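Local coordinates for PaaA (Enterobacter agglomerans, PDB 5FF5), which takes part in building the bicyclic core of the peptide-derived antibiotic pantocin A, probably activating its substrate by adenylylation as related ThiF and E1-type enzymes do, at residues S13-L18 and I26-G31; S95-G100 and Y126-K131; I116-Q121 and Y347-L352; G262-E267 and N321-A326; I268-I273 and S330-I335. All blocks are in the same frame, centred on the assembly; numbering follows the deposited sequence.

In the fold
Interaction 1 lies in the N-terminal domain, while interactions 3, 4 and 5 belong to the ThiF-family part. Interactions 1 and 5 are buried; interactions 2, 3 and 4 are only partly so. Interaction 5 is apolar packing of strand 267-274 on helix 326-345. In interaction 4, centred about 13 Å from the centre of interaction 5, a tryptophan packs on the hairpin turn before that strand. Interaction 3 holds the loop leaving the same helix, by a backbone hydrogen bond. Interaction 2 rests on a serine-carboxylate bond on helix 123-131, and Tyr126 of that helix touches interaction 3. The second subunit reaches interactions 1, 3, 4 and 5, but not interaction 2.

Interaction 1. Residues S13-L18 and I26-G31; sequences SHHIIL and IGEIPG
His14 is the first residue of 13-18 to touch the other segment. Its CG sits beside the backbone N (chi1 -57°), which lays the ring edge against the glycine of the other segment: His14 CD2 is 3.4 Å from Gly27 CA, near the ring plane. His14 CB meets Ile26 CG2 at 4.0 Å. Gly27, with a positive phi, has no side chain at this close approach.

His15 contributes through both backbone and ring. Its carbonyl O takes the amide of Gly27, N to O 2.8 Å, with the donor nearly along the C=O axis, and Ile26 CA adds a CH-O contact to the same oxygen. The ring runs alongside Glu28, pointing the same way, with its plane 58° from the carboxylate; His15 CD2 lies 3.1 Å from Glu28 OE2. The imidazole's polar partner is elsewhere: ND1 bonds Asp315 of the second subunit, and Phe313 of that subunit stacks on the ring.

Ile16 pairs with Ile26 as an antiparallel non-hydrogen-bonded pair. The two side chains lie side by side on one face, Ile16 CG2 to Ile26 CG1 4.0 Å. Ile17 CD1 reaches Gly27 O at 4.0 Å.

The contact lies at the end of the pairing of strands 16-18 and 24-26, in a three-stranded antiparallel sheet with 35-36; Leu47 of helix 43-47 packs on Ile16 and Ile26.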
# COMPACT_ATOMS: atom_id res chain seq x y z
N SER A 13 5.04 16.53 16.33
CA SER A 13 5.23 15.17 15.85
C SER A 13 5.33 14.17 17.00
O SER A 13 4.85 13.04 16.91
CB SER A 13 6.48 15.09 14.97
OG SER A 13 7.49 15.96 15.46
N HIS A 14 5.95 14.60 18.10
CA HIS A 14 6.26 13.68 19.19
C HIS A 14 5.23 13.61 20.30
O HIS A 14 4.73 14.62 20.79
CB HIS A 14 7.62 14.02 19.81
CG HIS A 14 8.75 14.02 18.83
ND1 HIS A 14 8.99 15.07 17.99
CD2 HIS A 14 9.67 13.07 18.54
CE1 HIS A 14 10.03 14.78 17.22
NE2 HIS A 14 10.46 13.57 17.53
N HIS A 15 4.95 12.39 20.71
CA HIS A 15 4.10 12.12 21.83
C HIS A 15 5.00 12.17 23.03
O HIS A 15 6.20 11.95 22.90
CB HIS A 15 3.47 10.74 21.71
CG HIS A 15 2.13 10.73 21.06
ND1 HIS A 15 1.13 11.62 21.41
CD2 HIS A 15 1.60 9.93 20.10
CE1 HIS A 15 0.05 11.37 20.69
NE2 HIS A 15 0.31 10.35 19.89
N ILE A 16 4.45 12.40 24.20
CA ILE A 16 5.28 12.24 25.38
C ILE A 16 4.78 11.03 26.12
O ILE A 16 3.73 11.08 26.75
CB ILE A 16 5.26 13.47 26.28
CG1 ILE A 16 5.57 14.72 25.45
CG2 ILE A 16 6.27 13.29 27.41
CD1 ILE A 16 5.74 15.98 26.28
N ILE A 17 5.53 9.94 26.02
CA ILE A 17 5.10 8.63 26.50
C ILE A 17 5.41 8.42 27.99
O ILE A 17 6.43 8.90 28.49
CB ILE A 17 5.74 7.52 25.67
CG1 ILE A 17 5.58 7.83 24.19
CG2 ILE A 17 5.10 6.19 25.97
CD1 ILE A 17 5.65 6.60 23.33
N LEU A 18 4.52 7.70 28.68
CA LEU A 18 4.67 7.42 30.11
C LEU A 18 4.81 5.92 30.38
O LEU A 18 3.83 5.17 30.42
CB LEU A 18 3.48 7.97 30.88
CG LEU A 18 3.71 8.13 32.37
CD1 LEU A 18 5.06 8.76 32.62
CD2 LEU A 18 2.62 9.01 32.92
N ILE A 26 10.12 11.24 24.93
CA ILE A 26 9.53 12.20 24.00
C ILE A 26 9.72 11.77 22.51
O ILE A 26 10.75 12.06 21.90
CB ILE A 26 10.13 13.59 24.26
CG1 ILE A 26 9.79 14.01 25.70
CG2 ILE A 26 9.63 14.61 23.23
CD1 ILE A 26 10.39 15.34 26.16
N GLY A 27 8.72 11.10 21.94
CA GLY A 27 8.78 10.57 20.59
C GLY A 27 8.33 9.12 20.52
O GLY A 27 8.64 8.34 21.41
N GLU A 28 7.62 8.75 19.47
CA GLU A 28 6.94 7.45 19.42
C GLU A 28 7.84 6.29 19.05
O GLU A 28 7.47 5.13 19.26
CB GLU A 28 5.79 7.48 18.41
CG GLU A 28 4.74 8.54 18.68
CD GLU A 28 3.40 8.16 18.08
OE1 GLU A 28 2.97 7.00 18.27
OE2 GLU A 28 2.79 9.03 17.41
N ILE A 29 8.99 6.57 18.48
CA ILE A 29 9.79 5.49 17.91
C ILE A 29 11.25 5.87 17.80
O ILE A 29 11.79 5.93 16.68
CB ILE A 29 9.28 5.08 16.50
N PRO A 30 11.89 6.11 18.96
CA PRO A 30 13.29 6.52 19.08
C PRO A 30 14.22 5.65 18.23
O PRO A 30 14.64 4.59 18.69
CB PRO A 30 13.59 6.34 20.58
CG PRO A 30 12.47 5.45 21.11
CD PRO A 30 11.28 5.82 20.27
N GLY A 31 14.53 6.10 17.01
CA GLY A 31 14.10 7.40 16.50
C GLY A 31 15.01 8.51 16.99
O GLY A 31 14.99 9.63 16.46

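Interaction 2. Residues S95-G100 and Y126-K131; sequences SKVLSG and YQERLK
The flat groups here are the carboxylate of Glu128 and the amide of Gln127; no aromatic ring takes part. Ser95 OG donates to Glu128 OE2 (2.4 Å), which accepts on its anti lone pair, away from OE1. At this resolution the shortness of that bond carries no weight. Val97 CG2 rests against the carboxylate carbon, 3.8 Å from Glu128 CD. A water makes weak bonds to Lys96 N and to Glu128 OE2. The amide of Gln127 is engaged elsewhere, its OE1 with Gln109 of helix 107-116; its aliphatic stem, CB and CG, meets Leu98.

Ser95 OG is gripped by three bonds. Its CB-OG bond is anti to the backbone N (chi1 -177°). Besides donating a hydrogen bond to Glu128, the oxygen accepts from Val97 N and from Leu98 N. The second of these is nearly straight, 175° at the hydrogen. The two acceptances form an ST turn and an ST motif. They fold the loop round the serine oxygen; its bond to Glu128 joins the loop to the helix.

Apolar parts fill in beside the polar bond. The side chains of Val97 and Glu128 cross obliquely, Val97 CB 3.6 Å from Glu128 CG. Leu98 lies across Gln127 at about a right angle, with Leu98 CD1 3.7 Å from Gln127 CB. The extended chain of Lys131 slides past Val97 and Leu98, its CD 4.1 Å from Val97 CG1. Its NZ goes on to a salt bridge with Glu102.

This is a loop docked on a helix face: an ST turn and ST motif at Ser95, joined through Glu128 to helix 123-131, with Ser99 as N-cap of helix 100-105.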
# COMPACT_ATOMS: atom_id res chain seq x y z
N SER A 95 6.72 28.44 5.57
CA SER A 95 7.20 27.98 4.28
C SER A 95 6.82 28.96 3.18
O SER A 95 5.69 29.44 3.14
CB SER A 95 6.64 26.60 3.96
OG SER A 95 7.17 26.13 2.74
N LYS A 96 7.76 29.26 2.29
CA LYS A 96 7.46 30.14 1.17
C LYS A 96 7.13 29.33 -0.07
O LYS A 96 6.78 29.90 -1.10
CB LYS A 96 8.62 31.08 0.87
CG LYS A 96 9.39 31.55 2.06
CD LYS A 96 10.43 32.57 1.64
CE LYS A 96 11.25 33.00 2.85
NZ LYS A 96 12.26 34.02 2.48
N VAL A 97 7.16 28.01 0.05
CA VAL A 97 6.94 27.13 -1.09
C VAL A 97 5.56 26.51 -1.04
O VAL A 97 4.83 26.53 -2.01
CB VAL A 97 8.00 26.01 -1.12
CG1 VAL A 97 7.67 24.98 -2.16
CG2 VAL A 97 9.39 26.57 -1.31
N LEU A 98 5.20 25.99 0.12
CA LEU A 98 3.95 25.27 0.29
C LEU A 98 2.78 26.22 0.61
O LEU A 98 2.96 27.24 1.27
CB LEU A 98 4.12 24.23 1.39
CG LEU A 98 5.22 23.22 1.07
CD1 LEU A 98 5.64 22.42 2.29
CD2 LEU A 98 4.73 22.28 -0.03
N SER A 99 1.58 25.86 0.16
CA SER A 99 0.42 26.70 0.42
C SER A 99 -0.22 26.36 1.75
O SER A 99 0.20 25.43 2.42
CB SER A 99 -0.62 26.52 -0.69
OG SER A 99 -1.07 25.19 -0.70
N GLY A 100 -1.28 27.09 2.10
CA GLY A 100 -2.04 26.76 3.28
C GLY A 100 -2.68 25.39 3.10
O GLY A 100 -2.69 24.57 4.04
N TYR A 126 11.32 19.17 4.20
CA TYR A 126 11.28 17.88 3.51
C TYR A 126 10.20 17.85 2.44
O TYR A 126 10.45 17.41 1.31
CB TYR A 126 11.06 16.74 4.50
CG TYR A 126 12.23 16.51 5.40
CD1 TYR A 126 13.45 16.12 4.89
CD2 TYR A 126 12.13 16.69 6.77
CE1 TYR A 126 14.54 15.91 5.71
CE2 TYR A 126 13.22 16.49 7.60
CZ TYR A 126 14.42 16.10 7.07
OH TYR A 126 15.51 15.89 7.88
N GLN A 127 9.01 18.35 2.78
CA GLN A 127 7.88 18.40 1.86
C GLN A 127 8.19 19.33 0.69
O GLN A 127 7.76 19.09 -0.43
CB GLN A 127 6.61 18.87 2.58
CG GLN A 127 5.34 18.69 1.79
CD GLN A 127 5.06 17.23 1.51
OE1 GLN A 127 5.12 16.41 2.42
NE2 GLN A 127 4.77 16.90 0.27
N GLU A 128 8.92 20.40 0.96
CA GLU A 128 9.35 21.33 -0.07
C GLU A 128 10.21 20.59 -1.10
O GLU A 128 10.07 20.81 -2.30
CB GLU A 128 10.14 22.47 0.56
CG GLU A 128 9.26 23.51 1.20
CD GLU A 128 10.06 24.60 1.86
OE1 GLU A 128 11.31 24.57 1.73
OE2 GLU A 128 9.44 25.50 2.48
N ARG A 129 11.06 19.70 -0.61
CA ARG A 129 11.93 18.90 -1.44
C ARG A 129 11.12 17.96 -2.34
O ARG A 129 11.59 17.50 -3.38
CB ARG A 129 12.90 18.11 -0.56
CG ARG A 129 14.10 18.92 -0.11
CD ARG A 129 14.97 18.21 0.93
NE ARG A 129 15.94 19.13 1.54
CZ ARG A 129 16.88 18.75 2.40
NH1 ARG A 129 16.98 17.49 2.75
NH2 ARG A 129 17.74 19.63 2.89
N LEU A 130 9.89 17.68 -1.94
CA LEU A 130 9.01 16.87 -2.75
C LEU A 130 8.33 17.75 -3.79
O LEU A 130 8.16 17.33 -4.92
CB LEU A 130 7.97 16.14 -1.90
CG LEU A 130 8.39 14.97 -1.01
CD1 LEU A 130 7.20 14.41 -0.26
CD2 LEU A 130 9.11 13.88 -1.82
N LYS A 131 7.89 18.94 -3.41
CA LYS A 131 7.18 19.76 -4.36
C LYS A 131 8.11 20.21 -5.47
O LYS A 131 7.70 20.46 -6.61
CB LYS A 131 6.52 20.98 -3.70
CG LYS A 131 5.72 21.78 -4.73
CD LYS A 131 4.77 22.83 -4.18
CE LYS A 131 3.74 23.13 -5.26
NZ LYS A 131 2.56 23.93 -4.83
O HOH W 1 11.11 28.39 2.81

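Interaction 3. Residues I116-Q121 and Y347-L352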
# COMPACT_ATOMS: atom_id res chain seq x y z
N ILE A 116 11.78 11.27 12.23
CA ILE A 116 13.10 10.68 12.04
C ILE A 116 14.12 11.74 11.73
O ILE A 116 15.27 11.59 12.09
CB ILE A 116 13.10 9.62 10.95
CG1 ILE A 116 12.03 8.58 11.25
CG2 ILE A 116 14.47 8.95 10.91
CD1 ILE A 116 12.35 7.21 10.66
N ASP A 117 13.71 12.75 10.99
CA ASP A 117 14.55 13.92 10.77
C ASP A 117 16.04 13.64 10.55
O ASP A 117 16.87 14.15 11.29
CB ASP A 117 14.41 14.85 11.95
CG ASP A 117 14.71 16.26 11.60
OD1 ASP A 117 15.47 16.48 10.62
OD2 ASP A 117 14.24 17.17 12.32
N ALA A 118 16.39 12.81 9.58
CA ALA A 118 17.80 12.46 9.33
C ALA A 118 18.65 13.62 8.79
O ALA A 118 19.84 13.72 9.10
CB ALA A 118 17.88 11.29 8.40
N ASP A 119 18.07 14.50 7.97
CA ASP A 119 18.87 15.56 7.36
C ASP A 119 18.86 16.79 8.21
O ASP A 119 19.37 17.84 7.81
CB ASP A 119 18.39 15.92 5.96
CG ASP A 119 19.52 16.39 5.06
OD1 ASP A 119 19.42 17.52 4.54
OD2 ASP A 119 20.52 15.65 4.89
N ASN A 120 18.24 16.68 9.38
CA ASN A 120 18.24 17.77 10.34
C ASN A 120 17.67 19.02 9.70
O ASN A 120 18.39 19.98 9.45
CB ASN A 120 19.66 18.02 10.84
CG ASN A 120 19.70 18.96 12.01
OD1 ASN A 120 18.71 19.10 12.72
ND2 ASN A 120 20.84 19.62 12.21
N GLN A 121 16.39 18.95 9.37
CA GLN A 121 15.70 20.06 8.75
C GLN A 121 14.38 20.31 9.39
O GLN A 121 13.82 19.42 10.02
CB GLN A 121 15.47 19.80 7.27
CG GLN A 121 16.67 19.27 6.61
CD GLN A 121 17.53 20.41 6.25
OE1 GLN A 121 17.07 21.54 6.25
NE2 GLN A 121 18.80 20.15 5.97
N TYR A 347 14.67 12.43 4.69
CA TYR A 347 14.20 12.43 6.07
C TYR A 347 14.62 11.14 6.76
O TYR A 347 14.66 11.08 7.96
CB TYR A 347 12.68 12.58 6.14
CG TYR A 347 11.93 11.27 6.00
CD1 TYR A 347 11.59 10.77 4.75
CD2 TYR A 347 11.55 10.57 7.11
CE1 TYR A 347 10.92 9.57 4.63
CE2 TYR A 347 10.87 9.38 7.00
CZ TYR A 347 10.55 8.88 5.77
OH TYR A 347 9.86 7.68 5.68
N ASP A 348 14.97 10.13 5.97
CA ASP A 348 15.37 8.81 6.46
C ASP A 348 16.15 8.12 5.36
O ASP A 348 15.92 8.40 4.19
CB ASP A 348 14.15 7.95 6.84
CG ASP A 348 14.51 6.59 7.46
OD1 ASP A 348 15.65 6.39 7.94
OD2 ASP A 348 13.66 5.67 7.40
N LYS A 349 17.04 7.20 5.70
CA LYS A 349 17.91 6.59 4.71
C LYS A 349 17.24 5.44 3.93
O LYS A 349 16.49 4.65 4.48
CB LYS A 349 19.19 6.14 5.41
CG LYS A 349 19.88 7.34 6.11
CD LYS A 349 19.80 8.62 5.22
CE LYS A 349 20.60 9.85 5.73
NZ LYS A 349 20.47 11.07 4.82
N PRO A 350 17.50 5.37 2.61
CA PRO A 350 16.85 4.32 1.83
C PRO A 350 17.70 3.08 1.72
O PRO A 350 18.88 3.15 1.40
CB PRO A 350 16.66 4.96 0.45
CG PRO A 350 17.72 6.02 0.37
CD PRO A 350 18.33 6.23 1.76
N HIS A 351 17.09 1.95 2.03
CA HIS A 351 17.76 0.68 1.89
C HIS A 351 18.18 0.37 0.45
O HIS A 351 19.34 -0.01 0.20
CB HIS A 351 16.85 -0.43 2.38
CG HIS A 351 17.58 -1.63 2.84
ND1 HIS A 351 18.63 -1.57 3.74
CD2 HIS A 351 17.45 -2.94 2.51
CE1 HIS A 351 19.09 -2.79 3.95
NE2 HIS A 351 18.40 -3.63 3.21
N LEU A 352 17.26 0.54 -0.50
CA LEU A 352 17.40 -0.03 -1.84
C LEU A 352 18.51 0.52 -2.73
O LEU A 352 18.71 0.01 -3.84
CB LEU A 352 16.08 0.11 -2.58
CG LEU A 352 15.29 -1.19 -2.60
CD1 LEU A 352 15.34 -1.78 -1.22
CD2 LEU A 352 13.86 -0.95 -3.05
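Asp117 is the first residue after helix 107-116 to leave helical geometry, with a positive phi of 39°, and Ala118 N donates to Tyr347 O at 2.9 Å. The bond is fairly straight at the hydrogen, 161°, but the donor stands above the carbonyl plane and not on a lone pair. Ala118 CB lies beside the same oxygen, 3.3 Å from Tyr347 O.

Ile116 is the main apolar piece. Its CG2, anti to the backbone N, comes to 3.6 Å from Tyr347 O. The Ile116 and Asp348 side chains cross obliquely, Ile116 CD1 3.8 Å from Asp348 OD2. Ile116 CB also approaches the tyrosine ring, 4.2 Å from Tyr347 CD2. Leu266 of the second subunit packs on Ile116 as well.

In the ThiF-family part of the chain, this contact ties the connection between helices 107-116 and 123-131 to the loop that leads from helix 326-345 to strand 355-360. Inside the first loop, Asp117 OD1 accepts from Gln121 N at 2.9 Å through its syn lone pair, and the hydroxyl of Tyr126 also bonds that oxygen. Gln121 NE2 reaches Asp119 OD1 from above the carboxylate plane, and Arg129 forms a salt bridge to the same oxygen.

Asp348 CB covers one face of the Tyr347 ring, 3.6 Å above its plane and offset to the rim. The carboxylate of Asp348 makes a salt bridge with Lys342, which also bonds Tyr347 OH. Lys349, bent at chi2, brings its CE to 4.1 Å from Ala118 CB, and its ammonium stays beyond salt-bridge distance of Asp119.

Interaction 4. Residues G262-E267 and N321-A326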
# COMPACT_ATOMS: atom_id res chain seq x y z
N GLY A 262 9.97 -4.84 -10.60
CA GLY A 262 9.34 -5.83 -11.43
C GLY A 262 9.08 -7.12 -10.69
O GLY A 262 9.74 -7.42 -9.70
N GLY A 263 8.13 -7.89 -11.20
CA GLY A 263 7.75 -9.14 -10.60
C GLY A 263 6.36 -9.51 -11.06
O GLY A 263 5.84 -8.98 -12.03
N ASP A 264 5.76 -10.44 -10.35
CA ASP A 264 4.43 -10.90 -10.66
C ASP A 264 3.64 -11.22 -9.40
O ASP A 264 4.15 -11.16 -8.28
CB ASP A 264 4.53 -12.11 -11.57
CG ASP A 264 5.52 -13.13 -11.05
OD1 ASP A 264 5.41 -13.53 -9.87
OD2 ASP A 264 6.43 -13.50 -11.80
N PRO A 265 2.36 -11.54 -9.57
CA PRO A 265 1.54 -12.02 -8.46
C PRO A 265 2.22 -13.05 -7.57
O PRO A 265 1.69 -13.30 -6.49
CB PRO A 265 0.33 -12.62 -9.18
CG PRO A 265 0.16 -11.68 -10.36
CD PRO A 265 1.56 -11.27 -10.78
N LEU A 266 3.32 -13.68 -8.01
CA LEU A 266 4.02 -14.70 -7.21
C LEU A 266 5.22 -14.19 -6.38
O LEU A 266 5.35 -14.51 -5.20
CB LEU A 266 4.45 -15.85 -8.12
CG LEU A 266 3.32 -16.71 -8.71
CD1 LEU A 266 3.88 -17.83 -9.57
CD2 LEU A 266 2.43 -17.32 -7.61
N GLU A 267 6.08 -13.37 -6.98
CA GLU A 267 7.17 -12.73 -6.24
C GLU A 267 7.46 -11.35 -6.82
O GLU A 267 7.38 -11.15 -8.03
CB GLU A 267 8.48 -13.53 -6.28
CG GLU A 267 9.15 -13.43 -7.63
CD GLU A 267 10.63 -13.73 -7.59
OE1 GLU A 267 11.12 -14.13 -6.51
OE2 GLU A 267 11.30 -13.54 -8.63
N ASN A 321 -1.98 -13.18 -22.70
CA ASN A 321 -2.17 -11.99 -21.91
C ASN A 321 -1.28 -11.92 -20.67
O ASN A 321 -0.68 -12.92 -20.27
CB ASN A 321 -3.64 -11.91 -21.50
CG ASN A 321 -4.56 -11.62 -22.68
OD1 ASN A 321 -4.34 -10.67 -23.42
ND2 ASN A 321 -5.58 -12.45 -22.86
N ALA A 322 -1.19 -10.74 -20.07
CA ALA A 322 -0.48 -10.60 -18.80
C ALA A 322 -1.43 -10.99 -17.65
O ALA A 322 -2.55 -10.48 -17.58
CB ALA A 322 0.02 -9.18 -18.63
N TRP A 323 -1.00 -11.91 -16.79
CA TRP A 323 -1.79 -12.36 -15.63
C TRP A 323 -1.51 -11.53 -14.35
O TRP A 323 -0.47 -11.66 -13.73
CB TRP A 323 -1.52 -13.84 -15.38
CG TRP A 323 -0.07 -14.16 -15.22
CD1 TRP A 323 0.88 -14.15 -16.20
CD2 TRP A 323 0.60 -14.54 -14.02
NE1 TRP A 323 2.10 -14.49 -15.68
CE2 TRP A 323 1.95 -14.75 -14.34
CE3 TRP A 323 0.18 -14.72 -12.70
CZ2 TRP A 323 2.89 -15.12 -13.39
CZ3 TRP A 323 1.11 -15.10 -11.77
CH2 TRP A 323 2.45 -15.29 -12.11
N GLN A 324 -2.46 -10.69 -13.94
CA GLN A 324 -2.21 -9.74 -12.87
C GLN A 324 -3.46 -9.43 -12.05
O GLN A 324 -4.58 -9.55 -12.54
CB GLN A 324 -1.66 -8.43 -13.43
CG GLN A 324 -0.20 -8.48 -13.81
CD GLN A 324 0.73 -8.39 -12.61
OE1 GLN A 324 0.29 -8.30 -11.45
NE2 GLN A 324 2.04 -8.43 -12.88
N SER A 325 -3.24 -9.03 -10.80
CA SER A 325 -4.29 -8.52 -9.92
C SER A 325 -3.71 -7.38 -9.09
O SER A 325 -2.50 -7.19 -9.06
CB SER A 325 -4.82 -9.62 -9.01
OG SER A 325 -3.80 -10.04 -8.13
N ALA A 326 -4.56 -6.60 -8.46
CA ALA A 326 -4.11 -5.35 -7.83
C ALA A 326 -3.09 -5.50 -6.66
O ALA A 326 -2.13 -4.73 -6.58
CB ALA A 326 -5.33 -4.54 -7.37
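Trp323 is the side chain to follow. From CB its CG takes the crowded position between the backbone N and the carbonyl carbon (chi1 54°). That brings the indole up against the turn residues 264-266, and the six-membered ring does the touching. CE3 and CZ3 lie on Pro265; Trp323 CZ3 is 3.7 Å from Pro265 CB. Pro265 CD sits over one face of the indole, offset to its rim. Trp323 CZ2 rests near Asp264 CB, 3.9 Å away. At the far tip, Trp323 CH2 meets both Leu266 CG and Asp264 CB at 3.8 Å; Leu266 CG comes to the ring edge, near the plane. The carboxylate of Asp264 is inclined by 27° to the indole.

Pro265 is also touched from another side. Gln324, bent at chi2, crosses it at about a right angle, with Gln324 OE1 3.3 Å from Pro265 CD. Trp323 O lies 3.4 Å from Pro265 CG. The side chain of Gln324 is also close to a bound sulfate, probably from the crystallisation liquor.

Asp264 holds the turn that the indole packs on. Its OD1 accepts from Glu267 N at 3.0 Å, approached from above the carboxylate plane, and, less surely, from Leu266 N. Asp264 N in turn bonds Glu267 O at 2.9 Å. Leu115 of the second subunit packs on Trp323, and Gln112 of that subunit bonds Ser325 OG.

The bonds to Asp264 OD1 make an Asx turn and an Asx motif at the tip of the beta hairpin joining strands 258-263 and 267-274, and Trp323 packs on that tip.

Interaction 5. Residues I268-I273 and S330-I335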
# COMPACT_ATOMS: atom_id res chain seq x y z
N ILE A 268 7.81 -10.40 -5.96
CA ILE A 268 8.01 -9.03 -6.38
C ILE A 268 9.44 -8.67 -6.13
O ILE A 268 10.06 -9.21 -5.21
CB ILE A 268 7.12 -8.06 -5.59
CG1 ILE A 268 7.46 -8.18 -4.10
CG2 ILE A 268 5.65 -8.36 -5.79
CD1 ILE A 268 6.77 -7.16 -3.25
N SER A 269 9.96 -7.72 -6.91
CA SER A 269 11.29 -7.20 -6.65
C SER A 269 11.22 -5.68 -6.80
O SER A 269 10.42 -5.18 -7.58
CB SER A 269 12.33 -7.83 -7.58
OG SER A 269 12.28 -7.26 -8.88
N VAL A 270 11.97 -4.95 -5.99
CA VAL A 270 12.00 -3.50 -6.13
C VAL A 270 13.39 -2.89 -5.97
O VAL A 270 14.10 -3.15 -4.99
CB VAL A 270 11.02 -2.81 -5.17
CG1 VAL A 270 11.21 -1.31 -5.20
CG2 VAL A 270 9.60 -3.16 -5.55
N GLY A 271 13.81 -2.13 -6.97
CA GLY A 271 15.15 -1.58 -6.99
C GLY A 271 16.02 -2.44 -7.86
O GLY A 271 15.55 -3.43 -8.43
N PRO A 272 17.31 -2.11 -7.92
CA PRO A 272 17.97 -1.10 -7.09
C PRO A 272 17.67 0.34 -7.48
O PRO A 272 17.18 0.59 -8.57
CB PRO A 272 19.46 -1.39 -7.32
CG PRO A 272 19.51 -1.94 -8.69
CD PRO A 272 18.25 -2.74 -8.87
N ILE A 273 17.96 1.27 -6.56
CA ILE A 273 17.97 2.68 -6.89
C ILE A 273 19.37 3.07 -7.33
O ILE A 273 20.34 2.72 -6.66
CB ILE A 273 17.61 3.57 -5.71
CG1 ILE A 273 16.21 3.24 -5.19
CG2 ILE A 273 17.74 5.04 -6.09
CD1 ILE A 273 15.94 3.82 -3.81
N SER A 330 0.20 -2.87 -5.46
CA SER A 330 0.18 -1.89 -4.37
C SER A 330 1.41 -2.06 -3.50
O SER A 330 2.05 -1.07 -3.09
CB SER A 330 -1.09 -2.01 -3.51
OG SER A 330 -1.91 -3.08 -3.95
N ILE A 331 1.77 -3.32 -3.23
CA ILE A 331 2.95 -3.59 -2.45
C ILE A 331 4.16 -2.98 -3.15
O ILE A 331 4.96 -2.28 -2.54
CB ILE A 331 3.18 -5.08 -2.24
CG1 ILE A 331 2.05 -5.68 -1.43
CG2 ILE A 331 4.47 -5.30 -1.49
CD1 ILE A 331 2.31 -7.08 -1.03
N MSE A 332 4.26 -3.24 -4.46
CA MSE A 332 5.40 -2.81 -5.26
C MSE A 332 5.50 -1.29 -5.37
O MSE A 332 6.59 -0.73 -5.30
CB MSE A 332 5.30 -3.44 -6.64
CG MSE A 332 6.63 -3.79 -7.30
SE MSE A 332 6.36 -5.38 -8.41
CE MSE A 332 4.74 -4.83 -9.35
N ALA A 333 4.36 -0.61 -5.52
CA ALA A 333 4.37 0.85 -5.62
C ALA A 333 4.64 1.53 -4.28
O ALA A 333 5.23 2.62 -4.23
CB ALA A 333 3.08 1.34 -6.20
N GLY A 334 4.20 0.89 -3.19
CA GLY A 334 4.39 1.40 -1.85
C GLY A 334 5.83 1.29 -1.38
O GLY A 334 6.33 2.17 -0.69
N ILE A 335 6.47 0.17 -1.69
CA ILE A 335 7.90 0.03 -1.45
C ILE A 335 8.67 1.07 -2.26
O ILE A 335 9.57 1.74 -1.76
CB ILE A 335 8.38 -1.36 -1.81
CG1 ILE A 335 7.54 -2.41 -1.10
CG2 ILE A 335 9.85 -1.52 -1.48
CD1 ILE A 335 8.00 -3.81 -1.34
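Ile268 and Val270 are the strand residues that face the helix, and Ile331, Met332 and Ile335 receive them. All five are buried, and the side-chain contacts are apolar. The side chains of Ile268 and Ile331 cross at about a right angle, Ile268 CD1 3.4 Å from Ile331 CG2. The same methyl also reaches Ile335 CD1 at 4.0 Å, so it lies between two residues one helical turn apart. Met332 is a selenomethionine, introduced into this sample. It slides past Ile268 in the opposite direction, its SE 4.0 Å from Ile268 CB.

Val270 stands two residues further on, on the same face of the strand. Its two methyls part: Val270 CG2 meets Met332 CG at 3.5 Å, and Val270 CG1 meets Ile335 CG2 at 4.0 Å.

Torsions put these groups in place. Ile268 holds CG1 in the crowded position between the backbone N and the carbonyl carbon (chi1 59°), which carries CD1 across to Ile331 and Ile335. Val270 has CG1 anti to the backbone N, so CG2 is the methyl left to meet Met332. Met332 bends at chi2 and chi3, laying its selenium alongside Ile268.

Segments 268-273 and 330-335 run almost in the same direction, 18° apart, their axes approaching to 8.7 Å. Strand 267-274 is flanked by strands 258-263 and 355-360 in the mixed sheet; Leu261 touches Met332 and Leu359 touches Ile268. Beyond this layer, Ile331 and Ile335 pack on Ile335 and Ile331 of the second subunit, so helix 326-345 lies between the sheet and the dimer partner.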